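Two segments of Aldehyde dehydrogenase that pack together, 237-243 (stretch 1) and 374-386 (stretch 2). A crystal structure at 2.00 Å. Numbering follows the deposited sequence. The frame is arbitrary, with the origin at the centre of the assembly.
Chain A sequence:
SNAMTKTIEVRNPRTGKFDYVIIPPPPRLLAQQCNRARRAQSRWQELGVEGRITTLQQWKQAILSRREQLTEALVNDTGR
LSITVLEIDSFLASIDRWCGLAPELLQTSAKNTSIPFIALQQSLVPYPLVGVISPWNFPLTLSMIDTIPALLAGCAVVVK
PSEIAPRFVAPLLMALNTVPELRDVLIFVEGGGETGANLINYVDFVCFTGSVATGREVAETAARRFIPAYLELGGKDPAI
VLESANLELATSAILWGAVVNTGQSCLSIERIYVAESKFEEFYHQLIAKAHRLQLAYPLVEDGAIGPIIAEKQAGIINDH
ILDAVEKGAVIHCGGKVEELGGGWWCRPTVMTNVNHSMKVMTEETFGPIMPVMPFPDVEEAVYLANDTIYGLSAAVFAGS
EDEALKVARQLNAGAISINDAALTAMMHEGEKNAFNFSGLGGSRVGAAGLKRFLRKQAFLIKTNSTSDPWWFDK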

ATOM      1  N   ASP A 237      -5.349  -3.770  22.695  1.00 25.37           N
ATOM      2  CA  ASP A 237      -3.965  -4.007  23.042  1.00 25.43           C
ATOM      3  C   ASP A 237      -3.802  -4.729  24.397  1.00 24.16           C
ATOM      4  O   ASP A 237      -4.375  -4.291  25.404  1.00 23.56           O
ATOM      5  N   PRO A 238      -3.077  -5.871  24.412  1.00 23.50           N
ATOM      6  CA  PRO A 238      -2.795  -6.576  25.666  1.00 23.80           C
ATOM      7  C   PRO A 238      -1.490  -6.151  26.339  1.00 23.39           C
ATOM      8  O   PRO A 238      -0.542  -5.756  25.661  1.00 24.24           O
ATOM      9  N   ALA A 239      -1.458  -6.248  27.653  1.00 24.09           N
ATOM     10  CA  ALA A 239      -0.209  -6.184  28.427  1.00 24.10           C
ATOM     11  C   ALA A 239      -0.027  -7.517  29.121  1.00 25.52           C
ATOM     12  O   ALA A 239      -0.988  -8.066  29.700  1.00 25.27           O
ATOM     13  N   ILE A 240       1.189  -8.044  29.044  1.00 25.72           N
ATOM     14  CA  ILE A 240       1.606  -9.280  29.684  1.00 26.58           C
ATOM     15  C   ILE A 240       2.645  -8.868  30.732  1.00 27.28           C
ATOM     16  O   ILE A 240       3.656  -8.171  30.414  1.00 26.85           O
ATOM     17  N   VAL A 241       2.403  -9.313  31.954  1.00 27.48           N
ATOM     18  CA  VAL A 241       3.294  -9.057  33.110  1.00 27.21           C
ATOM     19  C   VAL A 241       3.841 -10.396  33.590  1.00 28.96           C
ATOM     20  O   VAL A 241       3.108 -11.223  34.174  1.00 28.90           O
ATOM     21  N   LEU A 242       5.113 -10.647  33.272  1.00 29.15           N
ATOM     22  CA  LEU A 242       5.789 -11.862  33.707  1.00 31.19           C
ATOM     23  C   LEU A 242       6.201 -11.773  35.156  1.00 33.09           C
ATOM     24  O   LEU A 242       6.295 -10.673  35.762  1.00 30.79           O
ATOM     25  N   GLU A 243       6.506 -12.961  35.685  1.00 34.75           N
ATOM     26  CA  GLU A 243       6.776 -13.161  37.095  1.00 36.45           C
ATOM     27  C   GLU A 243       7.923 -12.283  37.597  1.00 35.03           C
ATOM     28  O   GLU A 243       7.856 -11.802  38.715  1.00 34.78           O
ATOM     29  N   PRO A 374      -5.117 -14.004  35.418  1.00 35.55           N
ATOM     30  CA  PRO A 374      -3.854 -14.711  35.653  1.00 35.69           C
ATOM     31  C   PRO A 374      -3.458 -15.654  34.499  1.00 35.52           C
ATOM     32  O   PRO A 374      -4.314 -16.062  33.744  1.00 36.94           O
ATOM     33  N   PHE A 375      -2.175 -15.965  34.342  1.00 36.82           N
ATOM     34  CA  PHE A 375      -1.753 -17.117  33.510  1.00 36.62           C
ATOM     35  C   PHE A 375      -0.803 -18.094  34.229  1.00 38.22           C
ATOM     36  O   PHE A 375       0.047 -17.688  35.015  1.00 38.12           O
ATOM     37  N   PRO A 376      -0.959 -19.406  33.962  1.00 40.91           N
ATOM     38  CA  PRO A 376      -0.051 -20.380  34.548  1.00 43.08           C
ATOM     39  C   PRO A 376       1.318 -20.467  33.883  1.00 43.77           C
ATOM     40  O   PRO A 376       2.260 -20.916  34.525  1.00 46.54           O
ATOM     41  N   ASP A 377       1.435 -20.086  32.618  1.00 43.81           N
ATOM     42  CA  ASP A 377       2.724 -20.155  31.905  1.00 43.74           C
ATOM     43  C   ASP A 377       2.707 -19.215  30.719  1.00 41.32           C
ATOM     44  O   ASP A 377       1.651 -18.750  30.308  1.00 41.13           O
ATOM     45  N   VAL A 378       3.888 -18.951  30.180  1.00 41.27           N
ATOM     46  CA  VAL A 378       4.080 -18.005  29.093  1.00 41.08           C
ATOM     47  C   VAL A 378       3.352 -18.452  27.841  1.00 38.48           C
ATOM     48  O   VAL A 378       2.819 -17.638  27.106  1.00 35.10           O
ATOM     49  N   GLU A 379       3.298 -19.755  27.608  1.00 37.37           N
ATOM     50  CA  GLU A 379       2.656 -20.243  26.396  1.00 38.05           C
ATOM     51  C   GLU A 379       1.193 -19.837  26.423  1.00 36.35           C
ATOM     52  O   GLU A 379       0.668 -19.381  25.430  1.00 34.46           O
ATOM     53  N   GLU A 380       0.539 -19.929  27.584  1.00 36.30           N
ATOM     54  CA  GLU A 380      -0.833 -19.457  27.710  1.00 35.24           C
ATOM     55  C   GLU A 380      -0.985 -17.916  27.587  1.00 32.29           C
ATOM     56  O   GLU A 380      -1.933 -17.422  26.968  1.00 31.54           O
ATOM     57  N   ALA A 381      -0.071 -17.178  28.192  1.00 31.71           N
ATOM     58  CA  ALA A 381      -0.057 -15.707  28.056  1.00 30.26           C
ATOM     59  C   ALA A 381      -0.000 -15.270  26.598  1.00 29.67           C
ATOM     60  O   ALA A 381      -0.750 -14.396  26.183  1.00 28.19           O
ATOM     61  N   VAL A 382       0.899 -15.881  25.814  1.00 30.31           N
ATOM     62  CA  VAL A 382       1.014 -15.604  24.387  1.00 29.32           C
ATOM     63  C   VAL A 382      -0.283 -16.002  23.634  1.00 30.15           C
ATOM     64  O   VAL A 382      -0.768 -15.227  22.803  1.00 28.72           O
ATOM     65  N   TYR A 383      -0.822 -17.173  23.926  1.00 31.33           N
ATOM     66  CA  TYR A 383      -2.082 -17.606  23.309  1.00 33.24           C
ATOM     67  C   TYR A 383      -3.206 -16.597  23.584  1.00 32.40           C
ATOM     68  O   TYR A 383      -3.925 -16.195  22.676  1.00 31.43           O
ATOM     69  N   LEU A 384      -3.366 -16.198  24.843  1.00 31.48           N
ATOM     70  CA  LEU A 384      -4.416 -15.216  25.177  1.00 31.09           C
ATOM     71  C   LEU A 384      -4.178 -13.847  24.524  1.00 28.17           C
ATOM     72  O   LEU A 384      -5.089 -13.285  23.970  1.00 28.07           O
ATOM     73  N   ALA A 385      -2.945 -13.350  24.528  1.00 27.81           N
ATOM     74  CA  ALA A 385      -2.652 -12.044  23.954  1.00 28.40           C
ATOM     75  C   ALA A 385      -2.954 -12.047  22.468  1.00 28.86           C
ATOM     76  O   ALA A 385      -3.366 -11.013  21.912  1.00 27.16           O
ATOM     77  N   ASN A 386      -2.742 -13.203  21.833  1.00 28.99           N
ATOM     78  CA  ASN A 386      -2.929 -13.328  20.376  1.00 28.84           C
ATOM     79  C   ASN A 386      -4.356 -13.753  19.981  1.00 30.44           C
ATOM     80  O   ASN A 386      -4.655 -13.811  18.793  1.00 30.40           O
TER

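The strand at 237-241 lies against the helix that starts at Val 378, nearly antiparallel to it at 168°, with the two axes 8.9 Å apart at closest approach. The close spacing coincides with alanines, Ala 381 and Ala 385, on the helix face toward the strand. Pro 238 sits across from Ala 385, Ile 240 across from Ala 381, and the distance from CA to CA opens from 5.7 Å for Pro 238 and Ala 385 to 6.8 Å for Ile 240 and Ala 381, then to 7.9 Å for Leu 242 and Val 378.

The strand alternates. Asp 237 and Ala 239 point away, while Pro 238 and Ile 240 point toward the helix. Pro 238, its ring puckered C-gamma endo, forms a low, rigid bump: Pro 238 CG rests 3.9 Å from Ala 385 CB and equally 3.9 Å from Ala 385 O, so the ring meets both methyl and backbone.

Ile 240 is the main knob, with more of its own surface covered by the other stretch than any other residue (64 Å²). With chi1 m and chi2 t, it lodges against two alanines one turn apart. Ile 240 CD1 lies 3.9 Å from Ala 385 CB and 3.9 Å from Ala 381 O, while Ile 240 CG2 stands 4.0 Å from Ala 381 CB. The two alanine methyls point toward the strand and form part of the hollow's wall.

Phe 375 closes the far end of this groove. It ends a strand that precedes the helix, and its p rotamer (chi1 58°, chi2 87°) places the ring beside Ile 240, with Ile 240 CG2 4.0 Å from Phe 375 CE2. Val 241 contributes backbone here: Val 241 O approaches Phe 375 CZ at 3.5 Å, while its t side chain stays clear of the other stretch. Leu 242 leaves the backbone sideways, but its m,t conformation brings the end nearer, so that Leu 242 CD2 fits between Phe 375 CZ at 3.9 Å and Val 378 CG2 at 4.2 Å.

No hydrogen bond crosses between the stretches; the contact is made by shape and mostly apolar contacts, with 313 Å² buried, both sides summed. The polar bonds are made at the helix start, where the N-cap residue Asp 377 accepts from Glu 380 N through Asp 377 OD1 at 2.8 Å, and Asp 377 O receives Ala 381 N at 3.1 Å. The rule to take away is complementarity of size: small residues on the helix, a branched knob on the strand, and an aromatic ring at the end.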

ATOM      1  CB  ASP A 237      -3.174  -2.717  23.034  1.00 25.05           C
ATOM      2  CG  ASP A 237      -2.989  -2.094  21.615  1.00 28.68           C
ATOM      3  OD1 ASP A 237      -3.528  -2.573  20.543  1.00 26.19           O
ATOM      4  OD2 ASP A 237      -2.283  -1.037  21.584  1.00 27.46           O
ATOM      5  CB  PRO A 238      -2.699  -7.975  25.227  1.00 23.72           C
ATOM      6  CG  PRO A 238      -2.126  -7.895  23.843  1.00 24.84           C
ATOM      7  CD  PRO A 238      -2.612  -6.610  23.258  1.00 22.82           C
ATOM      8  CB  ALA A 239      -0.275  -5.029  29.451  1.00 23.73           C
ATOM      9  CB  ILE A 240       2.265 -10.254  28.676  1.00 26.44           C
ATOM     10  CG1 ILE A 240       1.247 -10.742  27.635  1.00 27.48           C
ATOM     11  CG2 ILE A 240       2.775 -11.496  29.383  1.00 27.40           C
ATOM     12  CD1 ILE A 240       1.873 -11.574  26.506  1.00 28.73           C
ATOM     13  CB  VAL A 241       2.541  -8.361  34.260  1.00 28.07           C
ATOM     14  CG1 VAL A 241       3.499  -8.044  35.398  1.00 29.56           C
ATOM     15  CG2 VAL A 241       1.918  -7.068  33.764  1.00 27.06           C
ATOM     16  CB  LEU A 242       7.021 -12.136  32.816  1.00 31.58           C
ATOM     17  CG  LEU A 242       6.713 -12.183  31.307  1.00 32.62           C
ATOM     18  CD1 LEU A 242       8.018 -12.333  30.543  1.00 34.40           C
ATOM     19  CD2 LEU A 242       5.740 -13.313  30.967  1.00 31.76           C
ATOM     20  CB  GLU A 243       7.139 -14.643  37.267  1.00 41.52           C
ATOM     21  CG  GLU A 243       7.214 -15.127  38.679  1.00 46.83           C
ATOM     22  CD  GLU A 243       7.157 -16.654  38.706  1.00 53.24           C
ATOM     23  OE1 GLU A 243       8.009 -17.308  38.049  1.00 57.61           O
ATOM     24  OE2 GLU A 243       6.232 -17.195  39.333  1.00 54.04           O
ATOM     25  CB  PRO A 374      -4.154 -15.527  36.921  1.00 37.04           C
ATOM     26  CG  PRO A 374      -5.612 -15.771  36.882  1.00 38.08           C
ATOM     27  CD  PRO A 374      -6.253 -14.658  36.097  1.00 37.28           C
ATOM     28  CB  PHE A 375      -1.161 -16.691  32.153  1.00 34.46           C
ATOM     29  CG  PHE A 375       0.019 -15.799  32.260  1.00 33.92           C
ATOM     30  CD1 PHE A 375       1.287 -16.330  32.397  1.00 33.56           C
ATOM     31  CD2 PHE A 375      -0.123 -14.413  32.220  1.00 32.13           C
ATOM     32  CE1 PHE A 375       2.402 -15.503  32.482  1.00 33.22           C
ATOM     33  CE2 PHE A 375       0.995 -13.581  32.322  1.00 31.97           C
ATOM     34  CZ  PHE A 375       2.261 -14.120  32.442  1.00 30.63           C
ATOM     35  CB  PRO A 376      -0.802 -21.701  34.370  1.00 44.50           C
ATOM     36  CG  PRO A 376      -1.604 -21.491  33.134  1.00 44.34           C
ATOM     37  CD  PRO A 376      -2.023 -20.050  33.175  1.00 41.50           C
ATOM     38  CB  ASP A 377       3.014 -21.585  31.427  1.00 46.17           C
ATOM     39  CG  ASP A 377       1.847 -22.177  30.661  1.00 49.05           C
ATOM     40  OD1 ASP A 377       1.518 -21.682  29.561  1.00 47.60           O
ATOM     41  OD2 ASP A 377       1.234 -23.132  31.182  1.00 54.40           O
ATOM     42  CB  VAL A 378       5.566 -17.863  28.717  1.00 45.74           C
ATOM     43  CG1 VAL A 378       5.699 -16.906  27.542  1.00 46.00           C
ATOM     44  CG2 VAL A 378       6.371 -17.346  29.900  1.00 48.25           C
ATOM     45  CB  GLU A 379       2.817 -21.771  26.243  1.00 43.75           C
ATOM     46  CG  GLU A 379       4.276 -22.291  26.226  1.00 49.52           C
ATOM     47  CD  GLU A 379       5.078 -22.170  27.572  1.00 53.08           C
ATOM     48  OE1 GLU A 379       4.522 -22.137  28.696  1.00 52.75           O
ATOM     49  OE2 GLU A 379       6.326 -22.080  27.518  1.00 61.33           O
ATOM     50  CB  GLU A 380      -1.429 -19.938  29.024  1.00 37.21           C
ATOM     51  CG  GLU A 380      -2.890 -19.533  29.251  1.00 40.92           C
ATOM     52  CD  GLU A 380      -3.899 -20.192  28.278  1.00 46.52           C
ATOM     53  OE1 GLU A 380      -3.467 -20.920  27.353  1.00 49.67           O
ATOM     54  OE2 GLU A 380      -5.132 -19.995  28.440  1.00 47.75           O
ATOM     55  CB  ALA A 381       1.105 -15.123  28.843  1.00 30.67           C
ATOM     56  CB  VAL A 382       2.229 -16.345  23.779  1.00 30.61           C
ATOM     57  CG1 VAL A 382       2.205 -16.355  22.253  1.00 29.63           C
ATOM     58  CG2 VAL A 382       3.521 -15.674  24.284  1.00 31.83           C
ATOM     59  CB  TYR A 383      -2.518 -18.972  23.847  1.00 37.16           C
ATOM     60  CG  TYR A 383      -3.905 -19.316  23.368  1.00 40.26           C
ATOM     61  CD1 TYR A 383      -4.115 -19.701  22.041  1.00 42.48           C
ATOM     62  CD2 TYR A 383      -5.016 -19.159  24.194  1.00 41.43           C
ATOM     63  CE1 TYR A 383      -5.385 -19.971  21.573  1.00 44.57           C
ATOM     64  CE2 TYR A 383      -6.293 -19.431  23.726  1.00 44.27           C
ATOM     65  CZ  TYR A 383      -6.449 -19.833  22.415  1.00 45.29           C
ATOM     66  OH  TYR A 383      -7.673 -20.107  21.917  1.00 50.84           O
ATOM     67  CB  LEU A 384      -4.572 -15.066  26.695  1.00 33.16           C
ATOM     68  CG  LEU A 384      -5.029 -16.348  27.426  1.00 35.33           C
ATOM     69  CD1 LEU A 384      -4.690 -16.253  28.914  1.00 36.55           C
ATOM     70  CD2 LEU A 384      -6.513 -16.607  27.229  1.00 36.90           C
ATOM     71  CB  ALA A 385      -1.194 -11.662  24.164  1.00 27.42           C
ATOM     72  CB  ASN A 386      -1.923 -14.323  19.770  1.00 30.33           C
ATOM     73  CG  ASN A 386      -0.539 -13.705  19.550  1.00 30.37           C
ATOM     74  OD1 ASN A 386      -0.393 -12.499  19.400  1.00 28.79           O
ATOM     75  ND2 ASN A 386       0.474 -14.552  19.450  1.00 30.62           N
TER